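Local coordinates for protein superoxide dismutase [Mn/Fe] (Porphyromonas gingivalis, PDB 1UES) that catalyses the dismutation of superoxide radicals into oxygen and hydrogen peroxide at a single manganese or iron ion in each subunit of a homodimer, at residues A[27-32]-A[74-78]; A[69-73]-A[141-146]; A[80-86]-A[180-186]. The protein carries 1 engineered substitution. All coordinates share one frame. Residues are numbered along the deposited sequence.

Interaction 1. Residues A[27-32]-A[74-78]; sequences HHGKHL and HNLYF. With MN (manganese (II) ion), chain E.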
# COMPACT_ATOMS: atom_id res chain seq x y z
N HIS A 27 -0.20 12.56 6.88
CA HIS A 27 0.02 11.27 7.55
C HIS A 27 -0.62 11.25 8.94
O HIS A 27 -1.41 10.35 9.26
CB HIS A 27 1.54 10.99 7.63
CG HIS A 27 1.86 9.55 7.86
ND1 HIS A 27 3.15 9.06 7.87
CD2 HIS A 27 1.05 8.49 8.02
CE1 HIS A 27 3.12 7.75 8.04
NE2 HIS A 27 1.85 7.38 8.11
N HIS A 28 -0.25 12.23 9.75
CA HIS A 28 -0.81 12.33 11.09
C HIS A 28 -2.19 12.99 11.07
O HIS A 28 -3.15 12.44 11.61
CB HIS A 28 0.14 13.12 12.01
CG HIS A 28 -0.46 13.45 13.34
ND1 HIS A 28 -1.16 14.62 13.56
CD2 HIS A 28 -0.54 12.74 14.49
CE1 HIS A 28 -1.65 14.61 14.79
NE2 HIS A 28 -1.29 13.47 15.37
N GLY A 29 -2.30 14.15 10.43
CA GLY A 29 -3.58 14.84 10.42
C GLY A 29 -4.76 14.22 9.68
O GLY A 29 -5.91 14.47 10.04
N LYS A 30 -4.50 13.43 8.64
CA LYS A 30 -5.58 12.84 7.87
C LYS A 30 -5.65 11.32 7.98
O LYS A 30 -6.69 10.77 8.33
CB LYS A 30 -5.47 13.26 6.41
CG LYS A 30 -5.61 14.77 6.23
CD LYS A 30 -7.00 15.21 6.67
CE LYS A 30 -7.31 16.67 6.25
NZ LYS A 30 -7.24 17.56 7.44
N HIS A 31 -4.55 10.62 7.66
CA HIS A 31 -4.58 9.16 7.76
C HIS A 31 -4.84 8.65 9.15
O HIS A 31 -5.72 7.80 9.36
CB HIS A 31 -3.26 8.56 7.29
CG HIS A 31 -3.05 8.65 5.82
ND1 HIS A 31 -3.43 7.66 4.95
CD2 HIS A 31 -2.48 9.62 5.06
CE1 HIS A 31 -3.10 8.00 3.72
NE2 HIS A 31 -2.53 9.19 3.76
N LEU A 32 -4.04 9.12 10.12
CA LEU A 32 -4.25 8.65 11.48
C LEU A 32 -5.62 9.06 12.02
O LEU A 32 -6.30 8.28 12.68
CB LEU A 32 -3.13 9.10 12.39
CG LEU A 32 -3.15 8.62 13.85
CD1 LEU A 32 -3.33 7.08 13.93
CD2 LEU A 32 -1.84 9.01 14.51
N HIS A 74 0.85 3.74 14.31
CA HIS A 74 1.17 5.15 14.12
C HIS A 74 1.50 5.83 15.42
O HIS A 74 2.35 6.71 15.44
CB HIS A 74 0.04 5.88 13.41
CG HIS A 74 -0.07 5.51 11.97
ND1 HIS A 74 -0.80 4.44 11.53
CD2 HIS A 74 0.52 6.04 10.87
CE1 HIS A 74 -0.67 4.31 10.22
NE2 HIS A 74 0.12 5.27 9.79
N ASN A 75 0.81 5.45 16.49
CA ASN A 75 1.10 6.06 17.78
C ASN A 75 2.54 5.84 18.19
O ASN A 75 3.19 6.78 18.63
CB ASN A 75 0.14 5.55 18.86
CG ASN A 75 -1.27 6.11 18.68
OD1 ASN A 75 -1.50 6.98 17.85
ND2 ASN A 75 -2.22 5.60 19.48
N LEU A 76 3.05 4.63 18.02
CA LEU A 76 4.43 4.33 18.33
C LEU A 76 5.38 4.97 17.32
O LEU A 76 6.46 5.47 17.64
CB LEU A 76 4.63 2.81 18.33
CG LEU A 76 3.84 2.12 19.46
CD1 LEU A 76 3.80 0.63 19.22
CD2 LEU A 76 4.49 2.43 20.83
N TYR A 77 4.99 4.95 16.05
CA TYR A 77 5.82 5.52 15.01
C TYR A 77 6.07 7.02 15.22
O TYR A 77 7.21 7.48 15.30
CB TYR A 77 5.13 5.22 13.66
CG TYR A 77 5.72 5.92 12.45
CD1 TYR A 77 6.80 5.37 11.76
CD2 TYR A 77 5.11 7.07 11.92
CE1 TYR A 77 7.26 5.94 10.57
CE2 TYR A 77 5.55 7.64 10.72
CZ TYR A 77 6.63 7.06 10.05
OH TYR A 77 6.99 7.52 8.80
N PHE A 78 5.01 7.80 15.37
CA PHE A 78 5.26 9.23 15.52
C PHE A 78 5.96 9.55 16.82
O PHE A 78 6.75 10.48 16.87
CB PHE A 78 3.97 10.03 15.43
CG PHE A 78 3.39 10.07 14.05
CD1 PHE A 78 2.14 9.49 13.81
CD2 PHE A 78 4.09 10.64 13.00
CE1 PHE A 78 1.61 9.48 12.55
CE2 PHE A 78 3.54 10.63 11.70
CZ PHE A 78 2.31 10.05 11.50
MN MN E . 1.20 5.31 7.88
O HOH W 1 5.84 9.60 7.30
O HOH W 2 0.78 3.12 7.68

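Interaction 2. Residues A[69-73]-A[141-146]; sequences GQTLN and NAGNPV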
# COMPACT_ATOMS: atom_id res chain seq x y z
N GLY A 69 -4.78 -1.82 14.68
CA GLY A 69 -3.38 -2.04 14.40
C GLY A 69 -2.76 -0.79 13.83
O GLY A 69 -1.68 -0.42 14.26
N GLN A 70 -3.47 -0.13 12.91
CA GLN A 70 -2.94 1.11 12.32
C GLN A 70 -2.83 2.21 13.36
O GLN A 70 -1.84 2.96 13.36
CB GLN A 70 -3.80 1.57 11.14
CG GLN A 70 -3.55 0.77 9.84
CD GLN A 70 -2.08 0.80 9.38
OE1 GLN A 70 -1.23 0.11 9.93
NE2 GLN A 70 -1.80 1.60 8.36
N THR A 71 -3.81 2.32 14.26
CA THR A 71 -3.73 3.35 15.28
C THR A 71 -2.53 3.10 16.17
O THR A 71 -1.72 3.98 16.40
CB THR A 71 -5.02 3.42 16.13
OG1 THR A 71 -6.10 3.75 15.27
CG2 THR A 71 -4.94 4.49 17.18
N LEU A 72 -2.37 1.87 16.64
CA LEU A 72 -1.24 1.58 17.50
C LEU A 72 0.10 1.77 16.78
O LEU A 72 1.04 2.35 17.34
CB LEU A 72 -1.35 0.15 18.03
CG LEU A 72 -0.13 -0.25 18.84
CD1 LEU A 72 -0.01 0.63 20.07
CD2 LEU A 72 -0.22 -1.73 19.22
N ASN A 73 0.20 1.30 15.55
CA ASN A 73 1.43 1.42 14.80
C ASN A 73 1.81 2.90 14.67
O ASN A 73 2.95 3.28 14.87
CB ASN A 73 1.30 0.80 13.38
CG ASN A 73 1.48 -0.72 13.38
OD1 ASN A 73 2.34 -1.22 14.08
ND2 ASN A 73 0.69 -1.43 12.57
N ASN A 141 0.43 -4.76 5.88
CA ASN A 141 -0.73 -3.95 6.19
C ASN A 141 -0.80 -3.40 7.61
O ASN A 141 -0.04 -2.51 7.92
CB ASN A 141 -1.98 -4.74 5.80
CG ASN A 141 -2.14 -4.80 4.30
OD1 ASN A 141 -1.27 -4.31 3.59
ND2 ASN A 141 -3.23 -5.37 3.81
N ALA A 142 -1.69 -3.91 8.46
CA ALA A 142 -1.80 -3.35 9.80
C ALA A 142 -1.10 -4.11 10.93
O ALA A 142 -1.28 -3.77 12.10
CB ALA A 142 -3.28 -3.17 10.15
N GLY A 143 -0.32 -5.13 10.57
CA GLY A 143 0.36 -5.93 11.57
C GLY A 143 1.17 -5.21 12.61
O GLY A 143 1.75 -4.15 12.36
N ASN A 144 1.22 -5.81 13.79
CA ASN A 144 1.99 -5.27 14.90
C ASN A 144 2.44 -6.46 15.76
O ASN A 144 1.66 -7.36 16.02
CB ASN A 144 1.11 -4.31 15.71
CG ASN A 144 1.89 -3.62 16.80
OD1 ASN A 144 2.22 -2.41 16.72
ND2 ASN A 144 2.19 -4.36 17.83
N PRO A 145 3.70 -6.46 16.23
CA PRO A 145 4.30 -7.52 17.06
C PRO A 145 3.47 -7.90 18.27
O PRO A 145 3.57 -9.03 18.76
CB PRO A 145 5.64 -6.94 17.49
CG PRO A 145 5.99 -6.00 16.40
CD PRO A 145 4.67 -5.39 15.96
N VAL A 146 2.67 -6.97 18.76
CA VAL A 146 1.84 -7.28 19.92
C VAL A 146 0.85 -8.40 19.61
O VAL A 146 0.38 -9.09 20.52
CB VAL A 146 1.05 -6.04 20.46
CG1 VAL A 146 1.98 -4.90 20.67
CG2 VAL A 146 -0.08 -5.66 19.53

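Interaction 3. Residues A[80-86]-A[180-186]; sequences QFRPGKG and SIVDWDI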
# COMPACT_ATOMS: atom_id res chain seq x y z
N GLN A 80 8.35 8.06 18.32
CA GLN A 80 9.73 7.64 18.48
C GLN A 80 10.73 8.56 17.81
O GLN A 80 11.93 8.33 17.92
CB GLN A 80 9.92 6.22 17.95
CG GLN A 80 9.89 6.17 16.42
CD GLN A 80 9.53 4.82 15.81
OE1 GLN A 80 9.33 3.80 16.48
NE2 GLN A 80 9.44 4.82 14.49
N PHE A 81 10.23 9.58 17.14
CA PHE A 81 11.08 10.52 16.40
C PHE A 81 11.26 11.86 17.09
O PHE A 81 10.35 12.33 17.78
CB PHE A 81 10.49 10.78 15.00
CG PHE A 81 10.36 9.56 14.14
CD1 PHE A 81 11.42 8.67 13.98
CD2 PHE A 81 9.17 9.32 13.44
CE1 PHE A 81 11.29 7.56 13.12
CE2 PHE A 81 9.05 8.22 12.59
CZ PHE A 81 10.10 7.34 12.43
N ARG A 82 12.43 12.48 16.89
CA ARG A 82 12.72 13.79 17.43
C ARG A 82 13.82 14.43 16.61
O ARG A 82 14.63 13.73 16.00
CB ARG A 82 13.25 13.72 18.87
CG ARG A 82 12.24 13.26 19.92
CD ARG A 82 11.18 14.33 20.18
NE ARG A 82 10.41 14.03 21.39
CZ ARG A 82 9.59 12.99 21.51
NH1 ARG A 82 9.43 12.15 20.49
NH2 ARG A 82 8.95 12.78 22.66
N PRO A 83 13.82 15.77 16.55
CA PRO A 83 14.88 16.45 15.81
C PRO A 83 16.09 16.49 16.76
O PRO A 83 15.94 16.32 17.98
CB PRO A 83 14.30 17.84 15.58
CG PRO A 83 13.42 18.08 16.77
CD PRO A 83 12.83 16.71 17.10
N GLY A 84 17.28 16.72 16.20
CA GLY A 84 18.49 16.79 17.00
C GLY A 84 18.88 15.49 17.66
O GLY A 84 19.60 15.48 18.67
N LYS A 85 18.40 14.38 17.11
CA LYS A 85 18.70 13.08 17.71
C LYS A 85 19.36 12.14 16.72
O LYS A 85 20.31 12.51 16.05
CB LYS A 85 17.42 12.47 18.27
CG LYS A 85 16.97 13.12 19.57
CD LYS A 85 17.74 12.60 20.74
CE LYS A 85 17.02 12.91 22.04
NZ LYS A 85 16.60 14.34 22.06
N GLY A 86 18.84 10.92 16.64
CA GLY A 86 19.40 9.93 15.74
C GLY A 86 20.60 9.30 16.43
O GLY A 86 20.51 8.88 17.59
N SER A 180 18.17 9.11 10.97
CA SER A 180 18.55 10.42 11.44
C SER A 180 17.54 11.06 12.39
O SER A 180 17.88 12.01 13.10
CB SER A 180 18.83 11.35 10.25
OG SER A 180 17.64 11.77 9.60
N ILE A 181 16.29 10.58 12.42
CA ILE A 181 15.31 11.16 13.34
C ILE A 181 14.87 10.24 14.47
O ILE A 181 13.98 10.58 15.25
CB ILE A 181 14.04 11.65 12.62
CG1 ILE A 181 13.47 10.57 11.72
CG2 ILE A 181 14.36 12.94 11.83
CD1 ILE A 181 12.14 10.94 11.10
N VAL A 182 15.46 9.06 14.54
CA VAL A 182 15.10 8.14 15.61
C VAL A 182 15.66 8.65 16.94
O VAL A 182 16.84 8.97 17.03
CB VAL A 182 15.68 6.72 15.33
CG1 VAL A 182 15.51 5.81 16.54
CG2 VAL A 182 14.97 6.13 14.12
N ASP A 183 14.81 8.73 17.95
CA ASP A 183 15.28 9.14 19.28
C ASP A 183 15.51 7.82 20.01
O ASP A 183 14.58 7.18 20.48
CB ASP A 183 14.22 9.96 19.99
CG ASP A 183 14.70 10.44 21.35
OD1 ASP A 183 14.12 11.42 21.87
OD2 ASP A 183 15.66 9.85 21.88
N TRP A 184 16.77 7.40 20.10
CA TRP A 184 17.05 6.13 20.76
C TRP A 184 16.70 6.11 22.25
O TRP A 184 16.52 5.03 22.81
CB TRP A 184 18.50 5.71 20.53
CG TRP A 184 18.68 5.23 19.10
CD1 TRP A 184 19.21 5.94 18.06
CD2 TRP A 184 18.22 3.99 18.55
NE1 TRP A 184 19.10 5.22 16.89
CE2 TRP A 184 18.50 4.02 17.16
CE3 TRP A 184 17.60 2.85 19.09
CZ2 TRP A 184 18.18 2.96 16.30
CZ3 TRP A 184 17.27 1.79 18.24
CH2 TRP A 184 17.56 1.86 16.85
N ASP A 185 16.58 7.27 22.87
CA ASP A 185 16.21 7.32 24.29
C ASP A 185 14.79 6.80 24.44
O ASP A 185 14.47 6.14 25.43
CB ASP A 185 16.31 8.74 24.82
CG ASP A 185 17.73 9.23 24.87
OD1 ASP A 185 18.61 8.43 25.28
OD2 ASP A 185 17.98 10.39 24.47
N ILE A 186 13.94 7.11 23.46
CA ILE A 186 12.57 6.65 23.50
C ILE A 186 12.50 5.16 23.17
O ILE A 186 11.82 4.40 23.84
CB ILE A 186 11.68 7.47 22.55
CG1 ILE A 186 11.69 8.93 23.03
CG2 ILE A 186 10.27 6.88 22.46
CD1 ILE A 186 11.29 9.94 21.99
O HOH W 3 16.99 14.00 14.70
O HOH W 4 19.01 9.10 19.64

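Interaction 1. Residues A[27-32]-A[74-78]
His27, Phe78 and Leu32 dominate the face between two antiparallel helices whose segment axes run at 176° and come no closer than 11.8 Å. The gap is filled by large side chains and the metal. His27 NE2 binds the manganese at 2.2 Å, as does His74 NE2 from the opposite helix. Water 2 completes this part of the site at 2.2 Å from the metal, lying almost straight across it from His27, as expected for the axial ligands of a trigonal bipyramid. No hydrogen bond joins the segments directly, but water 1 links His27 ND1 and Tyr77 OH, at 2.8 Å from each, and accepts from the histidine.

Phe78 packs between two histidines. Its edge meets the face of His27 in a T-shaped pair (centroids 5.1 Å apart), while its own face receives the edge of His28 and the CH-pi contact of His28 CB. Leu32 closes the apolar end, with CD1 3.6 Å from His74 CB and CD2 4.0 Å from Phe78 CE1. His74 is oriented by a hydrogen bond from ND1 to the backbone of Gln70, one turn earlier.

This is the metal-binding core of the alpha-hairpin domain. Helices 21-42 and 62-79 supply two ligands; Asp157, at the end of strand 151-157, and His161, just beyond it, supply the others. Helix 62-79 in turn rests on strand 151-157, with Tyr77 against Thr155 and Asp157.

Interaction 2. Residues A[69-73]-A[141-146]
Gly69 to Asn73 lie against the chain as it leaves strand 134-140, side chains on that side of the helix reaching it in well-defined rotamers. Asn73 adopts the m rotamer, which carries its amide to the loop backbone: ND2 donates to Gly143 O at 2.9 Å, while OD1 accepts from Trp125 of strand 122-128. Gln70, m at both chi1 and chi2, folds back so that OE1 comes 3.5 Å from Ala142 CA. The same oxygen accepts from Trp123 of that strand and NE2 is hydrogen-bonded to Tyr35 OH; NE2 also lies 3.1 Å from the manganese-bound water, as in iron-type members of this family, whose active-site glutamine comes from this helix. Leu72 (t, p) sets CD2 3.9 Å from CG2 of Val146. At Gly69 a side chain would collide with Ala142 O; instead CA makes a CA-H...O contact with it at 3.6 Å. Helix 62-79 is thereby tied to the loop between strands 134-140 and 151-157, with helix 53-59 beside Leu72 and Val146.

Interaction 3. Residues A[80-86]-A[180-186]
Ser180 opens the segment with its carbonyl: water 3 donates to Ser180 O and to Arg82 O, both at 2.7 Å, and accepts from Lys85 N. The same carbonyl lies 3.7 Å from Gly86 CA, where a CB would clash with it. Ile181 follows, its O accepting from Arg82 N at 2.9 Å, while its CD1 sits over the face of the Phe81 ring, 3.8 Å from the centroid, in a CH-pi contact. Val182 is the non-hydrogen-bonded partner of Phe81 in a single antiparallel beta bridge; its O takes a weak bond from Gly86 N (2.8 Å). This bridge pins the loop between helices 62-79 and 91-101 to the chain entering the C-terminal helix 184-190. Asp183 closes the bridge, its N donating to Gln80 O at 2.9 Å, and serves as N-cap of that helix, OD2 accepting from Asp185 N; its OD1 forms a long salt bridge with Lys85 NZ (3.8 Å). Trp184 N donates to water 4, which donates to Gly86 O, and the indole turns its edge to that carbonyl (CD1 to O, 3.2 Å). Asp185 OD2 lies 3.6 Å from Lys85 CE. Ile186 then lays CD1 over the guanidinium of Arg82, 3.3 Å from NH1.

In the fold
Helix 62-79 connects all three contacts: 69-73 and 74-78 are consecutive on it, and 80-86 follows from its end. Interactions 1 and 2, with centres about 12 Å apart, touch through Leu32 and Thr71 and through Leu76 and Asn144; both also reach the second subunit. Interaction 3 lies further out, its centre about 16 Å from that of interaction 1 and 21 Å from that of interaction 2. Along the chain, interaction 1 closes within the alpha-hairpin domain before interaction 3 opens, whereas interaction 2 crosses both. Interactions 2 and 3 thus fasten the helical hairpin to the C-terminal part, which supplies the remaining two metal ligands.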